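Local structure of hypothetical protein (Legionella pneumophila subsp. pneumophila, 4KH9) at residues Ala181-His186 with Asn195-Arg200; Gln207-Asn212 with Glu236-Glu241. The protein is of unknown function, but binds calcium and probably belongs among secreted or exported proteins, with three domains of the DUF4785 family, two of them E-set-like. All blocks are in the same frame, centred on the assembly; numbering follows the deposited sequence.

Contact 1 (Ala181-His186 with Asn195-Arg200); sequences ATISLH and NDVDAR
Ile183 meets Val197 and Ala199 across the interior of the central domain, and the contact is apolar throughout. The backbones stay well apart, with Ile183 CA 9.0 Å from Ala199 CA, and no hydrogen bond joins the two strands. The closer meeting is methyl to methyl, where Ile183 CD1 lies 3.8 Å from Ala199 CB. Beside it, the second branch of the isoleucine faces the valine more loosely, Ile183 CG2 being 4.5 Å from Val197 CG1. The first torsion of Ile183 (chi1 -59°) sets CG1 anti to the carbonyl carbon and CG2 anti to the backbone N, which lets one side chain send a separate branch to each of the two partners. The longer CG1-CD1 branch reaches the alanine methyl, the shorter CG2 the valine.

Polar interactions serve the surroundings instead. Strand 178-186 pairs through its backbone with strand 220-226, Ile183 bonding to Phe221, whereas on the other strand Asp198 O accepts a hydrogen bond from Thr242 OG1. Leu213 and Thr242 also touch Ile183, continuing the interior packing.

Along 196-202, Val197 and Ala199 face Ile183, while the CB of Asp198 between them points away from it. Asp196 and Asp198, which flank Val197, supply ligands to a calcium site seen for this protein. The chemistry therefore divides the strand between two roles, hydrocarbon packing and metal binding; the inward contact is a small, purely apolar one with no hydrogen bond or charge across it.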
loop_
_atom_site.group_PDB
_atom_site.type_symbol
_atom_site.label_atom_id
_atom_site.label_comp_id
_atom_site.label_asym_id
_atom_site.label_seq_id
_atom_site.Cartn_x
_atom_site.Cartn_y
_atom_site.Cartn_z
ATOM N N ALA A 181 -4.837 7.948 9.543
ATOM C CA ALA A 181 -5.644 6.877 8.973
ATOM C C ALA A 181 -7.049 6.900 9.553
ATOM O O ALA A 181 -7.254 7.356 10.682
ATOM C CB ALA A 181 -4.997 5.528 9.239
ATOM N N THR A 182 -8.017 6.486 8.758
ATOM C CA THR A 182 -9.407 6.345 9.195
ATOM C C THR A 182 -9.752 4.890 9.027
ATOM O O THR A 182 -9.466 4.328 7.973
ATOM C CB THR A 182 -10.344 7.280 8.434
ATOM O OG1 THR A 182 -9.740 8.578 8.388
ATOM C CG2 THR A 182 -11.742 7.344 9.078
ATOM N N ILE A 183 -10.318 4.276 10.073
ATOM C CA ILE A 183 -10.675 2.854 10.139
ATOM C C ILE A 183 -12.129 2.783 10.586
ATOM O O ILE A 183 -12.461 3.249 11.673
ATOM C CB ILE A 183 -9.688 2.115 11.121
ATOM C CG1 ILE A 183 -8.218 2.259 10.658
ATOM C CG2 ILE A 183 -10.081 0.629 11.320
ATOM C CD1 ILE A 183 -7.140 2.319 11.837
ATOM N N SER A 184 -12.995 2.215 9.739
ATOM C CA SER A 184 -14.436 2.151 10.021
ATOM C C SER A 184 -15.003 0.771 9.773
ATOM O O SER A 184 -14.653 0.121 8.795
ATOM C CB SER A 184 -15.209 3.148 9.162
ATOM O OG SER A 184 -14.443 4.301 8.872
ATOM N N LEU A 185 -15.881 0.334 10.670
ATOM C CA LEU A 185 -16.567 -0.935 10.542
ATOM C C LEU A 185 -18.015 -0.659 10.154
ATOM O O LEU A 185 -18.722 0.025 10.895
ATOM C CB LEU A 185 -16.474 -1.761 11.839
ATOM C CG LEU A 185 -17.056 -3.199 11.749
ATOM C CD1 LEU A 185 -16.263 -4.058 10.749
ATOM C CD2 LEU A 185 -17.050 -3.871 13.109
ATOM N N HIS A 186 -18.459 -1.208 9.003
ATOM C CA HIS A 186 -19.802 -0.960 8.489
ATOM C C HIS A 186 -20.642 -2.218 8.240
ATOM O O HIS A 186 -20.133 -3.287 7.896
ATOM C CB HIS A 186 -19.720 -0.208 7.151
ATOM C CG HIS A 186 -19.018 1.119 7.211
ATOM N ND1 HIS A 186 -19.625 2.235 7.772
ATOM C CD2 HIS A 186 -17.806 1.480 6.730
ATOM C CE1 HIS A 186 -18.756 3.221 7.631
ATOM N NE2 HIS A 186 -17.659 2.817 6.984
ATOM N N ASN A 195 -14.118 -1.553 20.272
ATOM C CA ASN A 195 -13.108 -1.199 21.255
ATOM C C ASN A 195 -11.804 -1.974 20.984
ATOM O O ASN A 195 -10.735 -1.484 21.344
ATOM C CB ASN A 195 -13.605 -1.452 22.680
ATOM C CG ASN A 195 -14.689 -0.506 23.151
ATOM O OD1 ASN A 195 -14.496 0.713 23.224
ATOM N ND2 ASN A 195 -15.846 -1.050 23.516
ATOM N N ASP A 196 -11.883 -3.171 20.354
ATOM C CA ASP A 196 -10.683 -3.945 20.086
ATOM C C ASP A 196 -10.217 -3.664 18.646
ATOM O O ASP A 196 -10.747 -4.229 17.672
ATOM C CB ASP A 196 -10.927 -5.452 20.357
ATOM C CG ASP A 196 -9.690 -6.348 20.339
ATOM O OD1 ASP A 196 -8.572 -5.820 20.161
ATOM O OD2 ASP A 196 -9.848 -7.581 20.485
ATOM N N VAL A 197 -9.279 -2.709 18.526
ATOM C CA VAL A 197 -8.677 -2.261 17.252
ATOM C C VAL A 197 -7.172 -2.206 17.397
ATOM O O VAL A 197 -6.668 -1.621 18.352
ATOM C CB VAL A 197 -9.196 -0.871 16.766
ATOM C CG1 VAL A 197 -8.612 -0.480 15.400
ATOM C CG2 VAL A 197 -10.698 -0.776 16.747
ATOM N N ASP A 198 -6.450 -2.733 16.415
ATOM C CA ASP A 198 -4.978 -2.660 16.368
ATOM C C ASP A 198 -4.596 -2.176 14.977
ATOM O O ASP A 198 -5.240 -2.597 14.013
ATOM C CB ASP A 198 -4.348 -4.044 16.671
ATOM C CG ASP A 198 -4.840 -4.729 17.936
ATOM O OD1 ASP A 198 -4.669 -4.148 19.034
ATOM O OD2 ASP A 198 -5.396 -5.854 17.829
ATOM N N ALA A 199 -3.610 -1.283 14.851
ATOM C CA ALA A 199 -3.196 -0.795 13.525
ATOM C C ALA A 199 -1.721 -0.406 13.545
ATOM O O ALA A 199 -1.208 0.071 14.560
ATOM C CB ALA A 199 -4.066 0.388 13.088
ATOM N N ARG A 200 -1.031 -0.642 12.430
ATOM C CA ARG A 200 0.384 -0.321 12.317
ATOM C C ARG A 200 0.733 -0.065 10.887
ATOM O O ARG A 200 -0.028 -0.387 9.992
ATOM C CB ARG A 200 1.253 -1.473 12.887
ATOM C CG ARG A 200 1.077 -2.791 12.086
ATOM C CD ARG A 200 1.970 -3.872 12.646
ATOM N NE ARG A 200 1.964 -5.074 11.808
ATOM C CZ ARG A 200 2.765 -6.119 12.003
ATOM N NH1 ARG A 200 3.636 -6.118 13.006
ATOM N NH2 ARG A 200 2.701 -7.171 11.196
#

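Contact 2 (Gln207-Asn212 with Glu236-Glu241); sequences QVISLN and ENWYLE
Trp238 reaches Gln207 and Ile209 with the far end of its indole, near the start of strand 238-248. Its CG stands anti to the carbonyl carbon (chi1 -74°), and the six-membered ring extends to Gln207, just before strand 208-217, and to Ile209 near the start of that strand, although the CA atoms of Trp238 and Gln207 are 9.6 Å apart. Gln207 CG approaches Trp238 CH2 to 3.5 Å, and farther along the same side chain Gln207 NE2 lies 3.6 Å from Trp238 CZ2. The glutamine bends at chi2 (-87°), and its amide plane is inclined 63° to the indole, so this is a tilted crossing and not a stack. The amide is held at both ends by its surroundings, OE1 accepting from Lys205 N and NE2 bonding to Ser229 OG, which should limit its rotation. Ile209 adds a methyl contact, its CD1 3.8 Å from Trp238 CH2, at an oblique angle to the ring. Trp238 NE1 is satisfied by Asp233 OD2, and the rings of Phe261 and Tyr263 also meet the indole.

Two residues on, Leu240 meets Leu211 through a single pair of methyls, Leu240 CD1 to Leu211 CD1 at 3.6 Å. The two side chains cross at about a right angle, and Ala181 of strand 178-186 touches both leucines.

No hydrogen bond links the two segments, because strand 196-202 runs between them in the sheet: Leu211 pairs with Ala199 through its backbone, and Tyr239 with Val202. Side chains thus meet over this middle strand on one face of the sheet. With Ala181 packed on both leucines, this is consistent with the immunoglobulin-like beta-sandwich of E-set domains.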
loop_
_atom_site.group_PDB
_atom_site.type_symbol
_atom_site.label_atom_id
_atom_site.label_comp_id
_atom_site.label_asym_id
_atom_site.label_seq_id
_atom_site.Cartn_x
_atom_site.Cartn_y
_atom_site.Cartn_z
ATOM N N GLN A 207 10.158 -2.919 8.628
ATOM C CA GLN A 207 10.180 -1.993 9.779
ATOM C C GLN A 207 8.721 -1.602 10.141
ATOM O O GLN A 207 7.869 -1.455 9.255
ATOM C CB GLN A 207 11.067 -0.751 9.513
ATOM C CG GLN A 207 10.603 0.202 8.397
ATOM C CD GLN A 207 11.071 -0.146 6.991
ATOM O OE1 GLN A 207 10.901 -1.244 6.467
ATOM N NE2 GLN A 207 11.586 0.832 6.301
ATOM N N VAL A 208 8.423 -1.518 11.428
ATOM C CA VAL A 208 7.063 -1.274 11.893
ATOM C C VAL A 208 6.954 0.062 12.624
ATOM O O VAL A 208 7.776 0.389 13.477
ATOM C CB VAL A 208 6.582 -2.449 12.808
ATOM C CG1 VAL A 208 5.261 -2.126 13.516
ATOM C CG2 VAL A 208 6.452 -3.749 12.012
ATOM N N ILE A 209 5.899 0.815 12.302
ATOM C CA ILE A 209 5.560 2.043 13.015
ATOM C C ILE A 209 4.123 1.808 13.510
ATOM O O ILE A 209 3.226 1.651 12.705
ATOM C CB ILE A 209 5.756 3.348 12.179
ATOM C CG1 ILE A 209 7.240 3.565 11.791
ATOM C CG2 ILE A 209 5.211 4.571 12.950
ATOM C CD1 ILE A 209 7.485 4.611 10.696
ATOM N N SER A 210 3.919 1.705 14.822
ATOM C CA SER A 210 2.590 1.504 15.402
ATOM C C SER A 210 1.746 2.798 15.285
ATOM O O SER A 210 2.308 3.890 15.242
ATOM C CB SER A 210 2.717 1.077 16.863
ATOM O OG SER A 210 3.448 -0.138 16.952
ATOM N N LEU A 211 0.433 2.671 15.085
ATOM C CA LEU A 211 -0.416 3.864 14.996
ATOM C C LEU A 211 -1.011 4.142 16.315
ATOM O O LEU A 211 -1.456 3.194 16.962
ATOM C CB LEU A 211 -1.573 3.706 13.991
ATOM C CG LEU A 211 -1.422 3.846 12.520
ATOM C CD1 LEU A 211 -2.831 3.872 11.920
ATOM C CD2 LEU A 211 -0.748 5.154 12.116
ATOM N N ASN A 212 -1.087 5.422 16.701
ATOM C CA ASN A 212 -1.728 5.844 17.943
ATOM C C ASN A 212 -3.181 6.123 17.615
ATOM O O ASN A 212 -3.467 6.999 16.781
ATOM C CB ASN A 212 -0.993 7.054 18.500
ATOM C CG ASN A 212 0.477 6.779 18.761
ATOM O OD1 ASN A 212 1.370 7.451 18.236
ATOM N ND2 ASN A 212 0.764 5.753 19.534
ATOM N N GLU A 236 9.497 0.224 -3.591
ATOM C CA GLU A 236 8.461 -0.525 -2.869
ATOM C C GLU A 236 7.620 0.398 -1.973
ATOM O O GLU A 236 8.078 1.471 -1.552
ATOM C CB GLU A 236 9.078 -1.655 -2.028
ATOM C CG GLU A 236 9.876 -2.692 -2.801
ATOM C CD GLU A 236 10.720 -3.592 -1.914
ATOM O OE1 GLU A 236 11.646 -3.081 -1.241
ATOM O OE2 GLU A 236 10.476 -4.819 -1.917
ATOM N N ASN A 237 6.380 -0.026 -1.694
ATOM C CA ASN A 237 5.454 0.740 -0.883
ATOM C C ASN A 237 5.319 0.219 0.553
ATOM O O ASN A 237 5.751 -0.880 0.892
ATOM C CB ASN A 237 4.071 0.759 -1.535
ATOM C CG ASN A 237 3.991 1.629 -2.766
ATOM O OD1 ASN A 237 4.621 2.701 -2.872
ATOM N ND2 ASN A 237 3.184 1.194 -3.709
ATOM N N TRP A 238 4.726 1.072 1.391
ATOM C CA TRP A 238 4.330 0.807 2.761
ATOM C C TRP A 238 2.889 0.396 2.776
ATOM O O TRP A 238 2.152 0.708 1.841
ATOM C CB TRP A 238 4.509 2.063 3.622
ATOM C CG TRP A 238 5.912 2.409 3.978
ATOM C CD1 TRP A 238 6.902 2.823 3.136
ATOM C CD2 TRP A 238 6.466 2.438 5.304
ATOM N NE1 TRP A 238 8.068 3.006 3.838
ATOM C CE2 TRP A 238 7.825 2.794 5.177
ATOM C CE3 TRP A 238 5.969 2.091 6.578
ATOM C CZ2 TRP A 238 8.679 2.890 6.285
ATOM C CZ3 TRP A 238 6.818 2.187 7.676
ATOM C CH2 TRP A 238 8.151 2.586 7.525
ATOM N N TYR A 239 2.474 -0.248 3.870
ATOM C CA TYR A 239 1.108 -0.642 4.105
ATOM C C TYR A 239 0.671 -0.283 5.492
ATOM O O TYR A 239 1.424 -0.388 6.460
ATOM C CB TYR A 239 0.883 -2.181 3.892
ATOM C CG TYR A 239 0.856 -2.585 2.441
ATOM C CD1 TYR A 239 2.038 -2.850 1.747
ATOM C CD2 TYR A 239 -0.341 -2.611 1.725
ATOM C CE1 TYR A 239 2.026 -3.144 0.380
ATOM C CE2 TYR A 239 -0.365 -2.926 0.365
ATOM C CZ TYR A 239 0.825 -3.164 -0.306
ATOM O OH TYR A 239 0.821 -3.468 -1.643
ATOM N N LEU A 240 -0.553 0.164 5.561
ATOM C CA LEU A 240 -1.346 0.291 6.756
ATOM C C LEU A 240 -1.989 -1.073 6.974
ATOM O O LEU A 240 -2.625 -1.587 6.050
ATOM C CB LEU A 240 -2.394 1.414 6.644
ATOM C CG LEU A 240 -3.514 1.380 7.708
ATOM C CD1 LEU A 240 -2.940 1.657 9.119
ATOM C CD2 LEU A 240 -4.651 2.340 7.362
ATOM N N GLU A 241 -1.766 -1.688 8.151
ATOM C CA GLU A 241 -2.375 -2.982 8.509
ATOM C C GLU A 241 -3.236 -2.791 9.727
ATOM O O GLU A 241 -2.765 -2.235 10.724
ATOM C CB GLU A 241 -1.308 -4.071 8.822
ATOM C CG GLU A 241 -0.341 -4.448 7.715
ATOM C CD GLU A 241 0.495 -5.665 8.079
ATOM O OE1 GLU A 241 0.742 -5.899 9.287
ATOM O OE2 GLU A 241 0.934 -6.369 7.141
#

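Overall arrangement
Both contacts lie within the central, E-set-like domain, their centres 14 Å apart, and both segments of contact 1 precede those of contact 2 in the sequence. Strand 196-202 connects them: it supplies one side of contact 1 and is the sheet neighbour of both strands of contact 2. The join is direct, with a salt bridge between Arg200 NE and Glu241 OE1 at 2.9 Å and packing of Arg200 CB on Ile209 O. Strand 178-186 is separated from 196-202 in sheet order by 220-226 and 208-217 yet packs against it, consistent with a sheet that folds over so that its strands enclose a shared apolar interior.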